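Local coordinates for DNA repair protein RecO (Deinococcus radiodurans, PDB 1U5K) that probably takes part in DNA repair and in recombination by the RecF pathway, and binds a zinc ion, at residues P161-C173 against A217-V229. Numbering follows the deposited sequence.
Sequences PEHPDPLGGQLLC and ALEKFVTVQVGGV. With ZN (zinc ion), chain C.
The turn of the beta hairpin in the zinc-binding region rests on helix 211-225, with the backbone of Gly-168 and Gly-169 laid against Lys-220, Phe-221 and Val-224. The two backbones approach most closely where Gly-169 CA lies 4.1 Å from Phe-221 CA; a CB on Gly-169 would run into Phe-221 N, and its positive phi separately favours glycine. This approach leaves Phe-221 CB 3.5 Å from Gly-169 O. CG of Phe-221 is anti to the backbone N (chi1 -179°), which turns the ring edge, at CE1, toward Gln-170 OE1. Gln-225 CG packs over one face of this ring, near its periphery. Replacing Phe-221 by an alanine would keep the CB contact but would probably open a gap beside Gln-170 OE1 and leave Gln-225 CG without its ring face. Lys-220 bends at chi2 and chi3 to lie along the turn, its CG 3.4 Å from Gly-169 N and its CE 3.2 Å from Pro-166 O, while Val-224 CG2 touches Leu-167 O. The polar link is a water that donates to Gly-168 O and Gln-170 OE1 and accepts from Gln-225 NE2 at 2.9 Å. Within the turn, Asp-165 OD1 accepts from Gly-168 N from above the carboxylate plane, and OD2 from Gln-170 N at 2.9 Å on its anti side, 28° out of that plane, so the carboxylate fixes the turn that meets the helix. The arrangement is an Asx motif shaping the turn of a hairpin whose other end supplies Cys-173, with Cys-153, Cys-156 and Cys-176, to a four-cysteine zinc site, docked on a helix of the RecO C-terminal region.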
loop_
_atom_site.group_PDB
_atom_site.type_symbol
_atom_site.label_atom_id
_atom_site.label_comp_id
_atom_site.label_asym_id
_atom_site.label_seq_id
_atom_site.Cartn_x
_atom_site.Cartn_y
_atom_site.Cartn_z
ATOM N N PRO A 161 33.023 2.090 5.080
ATOM C CA PRO A 161 32.157 1.803 6.225
ATOM C C PRO A 161 31.577 0.393 6.141
ATOM O O PRO A 161 31.266 -0.100 5.057
ATOM C CB PRO A 161 31.044 2.847 6.083
ATOM C CG PRO A 161 30.967 3.152 4.631
ATOM C CD PRO A 161 32.391 3.034 4.145
ATOM N N GLU A 162 31.367 -0.229 7.292
ATOM C CA GLU A 162 30.903 -1.605 7.334
ATOM C C GLU A 162 29.584 -1.783 8.074
ATOM O O GLU A 162 29.128 -2.908 8.268
ATOM C CB GLU A 162 31.973 -2.459 8.013
ATOM C CG GLU A 162 33.324 -2.443 7.325
ATOM C CD GLU A 162 34.306 -3.434 7.929
ATOM O OE1 GLU A 162 34.199 -3.735 9.136
ATOM O OE2 GLU A 162 35.166 -3.946 7.178
ATOM N N HIS A 163 28.985 -0.684 8.524
ATOM C CA HIS A 163 27.833 -0.813 9.408
ATOM C C HIS A 163 26.537 -0.283 8.806
ATOM O O HIS A 163 26.564 0.618 7.957
ATOM C CB HIS A 163 28.069 -0.098 10.739
ATOM C CG HIS A 163 29.250 -0.611 11.507
ATOM N ND1 HIS A 163 29.123 -1.130 12.778
ATOM C CD2 HIS A 163 30.576 -0.627 11.224
ATOM C CE1 HIS A 163 30.313 -1.483 13.227
ATOM N NE2 HIS A 163 31.214 -1.189 12.306
ATOM N N PRO A 164 25.419 -0.796 9.316
ATOM C CA PRO A 164 24.089 -0.335 8.901
ATOM C C PRO A 164 23.883 1.142 9.207
ATOM O O PRO A 164 24.440 1.635 10.188
ATOM C CB PRO A 164 23.128 -1.171 9.752
ATOM C CG PRO A 164 23.915 -2.320 10.239
ATOM C CD PRO A 164 25.322 -1.837 10.353
ATOM N N ASP A 165 23.100 1.808 8.365
ATOM C CA ASP A 165 22.712 3.208 8.469
ATOM C C ASP A 165 21.186 3.222 8.614
ATOM O O ASP A 165 20.489 3.232 7.605
ATOM C CB ASP A 165 23.129 3.918 7.173
ATOM C CG ASP A 165 22.618 5.316 7.089
ATOM O OD1 ASP A 165 22.208 5.821 8.160
ATOM O OD2 ASP A 165 22.590 5.965 6.012
ATOM N N PRO A 166 20.649 3.185 9.827
ATOM C CA PRO A 166 19.191 3.181 10.010
ATOM C C PRO A 166 18.492 4.470 9.594
ATOM O O PRO A 166 17.302 4.411 9.270
ATOM C CB PRO A 166 18.992 2.843 11.498
ATOM C CG PRO A 166 20.320 2.893 12.150
ATOM C CD PRO A 166 21.392 3.009 11.088
ATOM N N LEU A 167 19.189 5.602 9.538
ATOM C CA LEU A 167 18.560 6.857 9.127
ATOM C C LEU A 167 18.472 7.092 7.622
ATOM O O LEU A 167 17.448 7.524 7.100
ATOM C CB LEU A 167 19.229 8.021 9.861
ATOM C CG LEU A 167 19.148 7.789 11.379
ATOM C CD1 LEU A 167 19.801 8.901 12.203
ATOM C CD2 LEU A 167 17.713 7.594 11.881
ATOM N N GLY A 168 19.526 6.759 6.886
ATOM C CA GLY A 168 19.596 7.099 5.478
ATOM C C GLY A 168 19.657 5.897 4.563
ATOM O O GLY A 168 19.579 6.055 3.348
ATOM N N GLY A 169 19.835 4.708 5.123
ATOM C CA GLY A 169 19.971 3.493 4.340
ATOM C C GLY A 169 21.226 3.317 3.501
ATOM O O GLY A 169 21.263 2.520 2.557
ATOM N N GLN A 170 22.281 4.046 3.858
ATOM C CA GLN A 170 23.591 3.893 3.241
ATOM C C GLN A 170 24.427 3.008 4.166
ATOM O O GLN A 170 23.894 2.033 4.686
ATOM C CB GLN A 170 24.164 5.293 3.009
ATOM C CG GLN A 170 23.360 6.064 2.000
ATOM C CD GLN A 170 23.845 7.444 1.603
ATOM O OE1 GLN A 170 23.201 8.062 0.777
ATOM N NE2 GLN A 170 24.976 7.910 2.109
ATOM N N LEU A 171 25.669 3.391 4.474
ATOM C CA LEU A 171 26.517 2.699 5.439
ATOM C C LEU A 171 27.262 3.677 6.361
ATOM O O LEU A 171 27.579 4.788 5.954
ATOM C CB LEU A 171 27.547 1.865 4.696
ATOM C CG LEU A 171 27.027 0.785 3.731
ATOM C CD1 LEU A 171 28.203 0.327 2.908
ATOM C CD2 LEU A 171 26.397 -0.368 4.471
ATOM N N LEU A 172 27.526 3.264 7.593
ATOM C CA LEU A 172 28.214 4.055 8.611
ATOM C C LEU A 172 29.505 3.368 9.023
ATOM O O LEU A 172 29.585 2.136 8.999
ATOM C CB LEU A 172 27.343 4.236 9.854
ATOM C CG LEU A 172 26.082 5.055 9.629
ATOM C CD1 LEU A 172 25.196 4.996 10.862
ATOM C CD2 LEU A 172 26.421 6.460 9.170
ATOM N N CYS A 173 30.500 4.152 9.445
ATOM C CA CYS A 173 31.723 3.587 10.017
ATOM C C CYS A 173 31.488 3.135 11.451
ATOM O O CYS A 173 30.477 3.459 12.083
ATOM C CB CYS A 173 32.894 4.582 9.962
ATOM S SG CYS A 173 32.752 5.956 11.127
ATOM N N ALA A 217 17.772 -2.616 4.006
ATOM C CA ALA A 217 18.632 -1.542 3.554
ATOM C C ALA A 217 18.054 -0.927 2.284
ATOM O O ALA A 217 17.993 0.301 2.156
ATOM C CB ALA A 217 20.010 -2.068 3.328
ATOM N N LEU A 218 17.590 -1.796 1.392
ATOM C CA LEU A 218 16.949 -1.378 0.153
ATOM C C LEU A 218 15.739 -0.481 0.430
ATOM O O LEU A 218 15.634 0.578 -0.187
ATOM C CB LEU A 218 16.580 -2.583 -0.709
ATOM C CG LEU A 218 15.854 -2.285 -2.020
ATOM C CD1 LEU A 218 16.806 -1.606 -2.938
ATOM C CD2 LEU A 218 15.229 -3.546 -2.616
ATOM N N GLU A 219 14.876 -0.883 1.363
ATOM C CA GLU A 219 13.662 -0.163 1.721
ATOM C C GLU A 219 13.963 1.222 2.293
ATOM O O GLU A 219 13.338 2.194 1.886
ATOM C CB GLU A 219 12.843 -0.949 2.746
ATOM C CG GLU A 219 12.144 -2.172 2.185
ATOM C CD GLU A 219 11.313 -2.903 3.231
ATOM O OE1 GLU A 219 10.100 -2.660 3.292
ATOM O OE2 GLU A 219 11.850 -3.692 4.029
ATOM N N LYS A 220 14.916 1.298 3.217
ATOM C CA LYS A 220 15.309 2.550 3.837
ATOM C C LYS A 220 15.907 3.500 2.799
ATOM O O LYS A 220 15.516 4.663 2.694
ATOM C CB LYS A 220 16.341 2.289 4.944
ATOM C CG LYS A 220 16.744 3.503 5.770
ATOM C CD LYS A 220 15.582 4.339 6.276
ATOM C CE LYS A 220 14.748 3.745 7.391
ATOM N NZ LYS A 220 13.878 4.845 7.927
ATOM N N PHE A 221 16.872 2.996 2.040
ATOM C CA PHE A 221 17.521 3.792 1.013
ATOM C C PHE A 221 16.521 4.364 0.013
ATOM O O PHE A 221 16.553 5.567 -0.242
ATOM C CB PHE A 221 18.586 2.956 0.294
ATOM C CG PHE A 221 19.331 3.697 -0.775
ATOM C CD1 PHE A 221 20.257 4.669 -0.457
ATOM C CD2 PHE A 221 19.081 3.453 -2.104
ATOM C CE1 PHE A 221 20.968 5.336 -1.444
ATOM C CE2 PHE A 221 19.772 4.135 -3.096
ATOM C CZ PHE A 221 20.714 5.073 -2.759
ATOM N N VAL A 222 15.656 3.525 -0.553
ATOM C CA VAL A 222 14.734 3.966 -1.594
ATOM C C VAL A 222 13.736 5.004 -1.059
ATOM O O VAL A 222 13.461 6.009 -1.706
ATOM C CB VAL A 222 14.053 2.789 -2.327
ATOM C CG1 VAL A 222 12.923 3.284 -3.210
ATOM C CG2 VAL A 222 15.054 2.000 -3.163
ATOM N N THR A 223 13.194 4.752 0.120
ATOM C CA THR A 223 12.233 5.610 0.784
ATOM C C THR A 223 12.882 6.937 1.162
ATOM O O THR A 223 12.219 7.954 1.057
ATOM C CB THR A 223 11.668 4.901 2.032
ATOM O OG1 THR A 223 10.825 3.811 1.615
ATOM C CG2 THR A 223 10.650 5.804 2.724
ATOM N N VAL A 224 14.141 6.964 1.592
ATOM C CA VAL A 224 14.798 8.239 1.869
ATOM C C VAL A 224 15.122 8.988 0.576
ATOM O O VAL A 224 14.947 10.196 0.514
ATOM C CB VAL A 224 16.039 8.072 2.750
ATOM C CG1 VAL A 224 16.864 9.366 2.828
ATOM C CG2 VAL A 224 15.601 7.594 4.113
ATOM N N GLN A 225 15.568 8.298 -0.466
ATOM C CA GLN A 225 16.060 8.941 -1.671
ATOM C C GLN A 225 14.941 9.363 -2.623
ATOM O O GLN A 225 15.085 10.355 -3.334
ATOM C CB GLN A 225 16.990 8.008 -2.442
ATOM C CG GLN A 225 18.320 7.650 -1.777
ATOM C CD GLN A 225 19.389 8.675 -2.072
ATOM O OE1 GLN A 225 19.629 9.000 -3.239
ATOM N NE2 GLN A 225 20.012 9.200 -1.018
ATOM N N VAL A 226 13.849 8.606 -2.670
ATOM C CA VAL A 226 12.834 8.804 -3.702
ATOM C C VAL A 226 11.550 9.210 -3.008
ATOM O O VAL A 226 11.149 8.550 -2.058
ATOM C CB VAL A 226 12.538 7.531 -4.510
ATOM C CG1 VAL A 226 11.432 7.741 -5.529
ATOM C CG2 VAL A 226 13.786 7.059 -5.195
ATOM N N GLY A 227 10.907 10.280 -3.461
ATOM C CA GLY A 227 9.563 10.566 -2.985
ATOM C C GLY A 227 8.504 9.509 -3.264
ATOM O O GLY A 227 8.561 8.786 -4.253
ATOM N N GLY A 228 7.466 9.459 -2.436
ATOM C CA GLY A 228 6.303 8.625 -2.697
ATOM C C GLY A 228 5.832 7.857 -1.471
ATOM O O GLY A 228 6.374 8.027 -0.383
ATOM N N VAL A 229 4.886 6.947 -1.690
ATOM C CA VAL A 229 4.291 6.147 -0.626
ATOM C C VAL A 229 5.043 4.831 -0.456
ATOM O O VAL A 229 4.986 4.191 0.585
ATOM C CB VAL A 229 2.821 5.815 -0.958
ATOM C CG1 VAL A 229 2.053 7.121 -1.168
ATOM C CG2 VAL A 229 2.703 4.836 -2.168
HETATM ZN ZN ZN C . 31.631 7.842 10.366
HETATM O O HOH W 1 20.172 8.159 1.631
#